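Local coordinates for protein xyloglucan-specific endo-beta-1,4-glucanase BoGH9A (Bacteroides ovatus, PDB 6DHT) that hydrolyses internal beta-1,4-glucosidic linkages in the backbone of xyloglucan, releasing xyloglucan oligosaccharides, at residues Gly170-Tyr175 against His498-Ser503. Residues are numbered along the deposited sequence; the frame is centred on the assembly and turned at random.
With MG (magnesium ion), chain X; EDO (1,2-ethanediol), chain F.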
# COMPACT_ATOMS: atom_id res chain seq x y z
N GLY A 170 4.99 -5.03 11.42
CA GLY A 170 4.80 -5.66 12.71
C GLY A 170 5.99 -5.49 13.64
O GLY A 170 5.87 -5.80 14.84
N ASP A 171 7.12 -5.03 13.10
CA ASP A 171 8.35 -4.71 13.85
C ASP A 171 8.53 -3.19 13.99
O ASP A 171 7.76 -2.40 13.40
CB ASP A 171 9.59 -5.32 13.17
CG ASP A 171 9.90 -4.71 11.83
OD1 ASP A 171 8.99 -4.80 10.95
OD2 ASP A 171 11.04 -4.22 11.67
N TYR A 172 9.56 -2.77 14.71
CA TYR A 172 9.74 -1.38 15.11
C TYR A 172 10.92 -0.68 14.43
O TYR A 172 11.31 0.40 14.84
CB TYR A 172 9.92 -1.32 16.63
CG TYR A 172 8.73 -1.69 17.49
CD1 TYR A 172 7.45 -1.19 17.24
CD2 TYR A 172 8.89 -2.53 18.60
CE1 TYR A 172 6.39 -1.51 18.06
CE2 TYR A 172 7.84 -2.85 19.41
CZ TYR A 172 6.57 -2.36 19.16
OH TYR A 172 5.47 -2.64 19.94
N ASN A 173 11.44 -1.27 13.36
CA ASN A 173 12.54 -0.69 12.62
C ASN A 173 12.07 0.19 11.47
O ASN A 173 10.88 0.15 11.13
CB ASN A 173 13.44 -1.84 12.17
CG ASN A 173 13.88 -2.69 13.35
OD1 ASN A 173 14.63 -2.20 14.20
ND2 ASN A 173 13.34 -3.89 13.46
N LYS A 174 12.95 1.00 10.91
CA LYS A 174 12.57 2.00 9.90
C LYS A 174 13.46 1.80 8.70
O LYS A 174 14.68 1.83 8.84
CB LYS A 174 12.72 3.41 10.46
CG LYS A 174 11.98 3.60 11.78
CD LYS A 174 11.96 5.01 12.29
CE LYS A 174 13.35 5.58 12.46
NZ LYS A 174 13.34 6.82 13.27
N TYR A 175 12.89 1.61 7.52
CA TYR A 175 13.64 1.19 6.34
C TYR A 175 13.44 2.17 5.19
O TYR A 175 12.29 2.48 4.83
CB TYR A 175 13.15 -0.17 5.88
CG TYR A 175 13.13 -1.28 6.94
CD1 TYR A 175 12.12 -1.33 7.89
CD2 TYR A 175 14.09 -2.30 6.95
CE1 TYR A 175 12.06 -2.35 8.84
CE2 TYR A 175 14.04 -3.32 7.90
CZ TYR A 175 13.02 -3.35 8.85
OH TYR A 175 12.96 -4.38 9.79
N HIS A 498 1.32 -7.87 14.79
CA HIS A 498 1.58 -6.43 14.85
C HIS A 498 1.98 -6.14 16.28
O HIS A 498 1.14 -6.21 17.18
CB HIS A 498 0.27 -5.69 14.52
CG HIS A 498 0.41 -4.21 14.38
ND1 HIS A 498 -0.64 -3.34 14.63
CD2 HIS A 498 1.43 -3.44 13.95
CE1 HIS A 498 -0.26 -2.10 14.37
NE2 HIS A 498 1.00 -2.13 13.96
N ARG A 499 3.24 -5.82 16.50
CA ARG A 499 3.69 -5.63 17.88
C ARG A 499 2.92 -4.52 18.58
O ARG A 499 2.64 -4.63 19.78
CB ARG A 499 5.19 -5.40 17.96
CG ARG A 499 6.04 -6.67 17.77
CD ARG A 499 7.51 -6.33 17.64
NE ARG A 499 8.36 -7.51 17.53
CZ ARG A 499 8.47 -8.25 16.43
NH1 ARG A 499 7.76 -7.94 15.35
NH2 ARG A 499 9.30 -9.28 16.40
N LEU A 500 2.52 -3.46 17.87
CA LEU A 500 1.73 -2.43 18.55
C LEU A 500 0.39 -2.94 19.07
O LEU A 500 0.04 -2.72 20.23
CB LEU A 500 1.48 -1.23 17.64
CG LEU A 500 2.65 -0.29 17.37
CD1 LEU A 500 2.22 0.81 16.37
CD2 LEU A 500 3.21 0.37 18.60
N SER A 501 -0.39 -3.59 18.22
CA SER A 501 -1.70 -4.10 18.65
C SER A 501 -1.56 -5.22 19.69
O SER A 501 -2.45 -5.41 20.54
CB SER A 501 -2.51 -4.63 17.47
OG SER A 501 -2.87 -3.57 16.59
N ALA A 502 -0.47 -5.98 19.61
CA ALA A 502 -0.33 -7.17 20.44
C ALA A 502 0.14 -6.80 21.84
O ALA A 502 -0.12 -7.55 22.79
CB ALA A 502 0.62 -8.19 19.79
N SER A 503 0.84 -5.69 21.98
CA SER A 503 1.44 -5.33 23.27
C SER A 503 0.69 -4.25 24.01
O SER A 503 1.06 -3.90 25.13
CB SER A 503 2.89 -4.91 23.10
OG SER A 503 2.98 -3.72 22.34
MG MG X . -4.26 -5.07 21.50
C1 EDO F . 9.46 -11.06 12.87
O1 EDO F . 9.39 -11.16 14.31
C2 EDO F . 9.42 -9.61 12.39
O2 EDO F . 8.15 -9.05 12.73
O HOH W 1 -4.77 -3.55 20.06
O HOH W 2 -3.66 -6.24 23.08
O HOH W 3 -5.09 -6.46 20.35
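R499 grips the carbonyl oxygen of G170 twice, from opposite faces of its plane. R499 N gives one hydrogen bond to G170 O (3.1 Å); R499 NH1 gives the other at 2.9 Å, nearly straight, with the oxygen in the guanidinium plane but the donor above the carbonyl plane. The side chain runs extended past that oxygen, and the last torsion (chi4 75°) swings NH1 back to it. NH1 and NH2 also hydrogen-bond O2 and O1 of a 1,2-ethanediol, probably from the crystallisation liquor, while NE bonds E246 O. An alanine in place of R499 would probably cost G170 O its NH1 bond and let the loop beside D171, the predicted nucleophile, shift more easily. D171 OD2 accepts from N173 ND2 (2.9 Å) on its anti lone pair and from Y175 OH (2.7 Å) on the syn side, out of plane, which would hold the carboxylate's rotation. Apolar packing falls to Y172: its CZ lies 3.5 Å from R499 CB, and CE1 meets L500 CD2 at the ring edge (3.7 Å); its hydroxyl bonds V249 O. Within the GH9 domain, the loop entering strand 174-175, at the rim of a mixed sheet, meets the short helix 499-503, whose S501 O binds magnesium with D504 and I506.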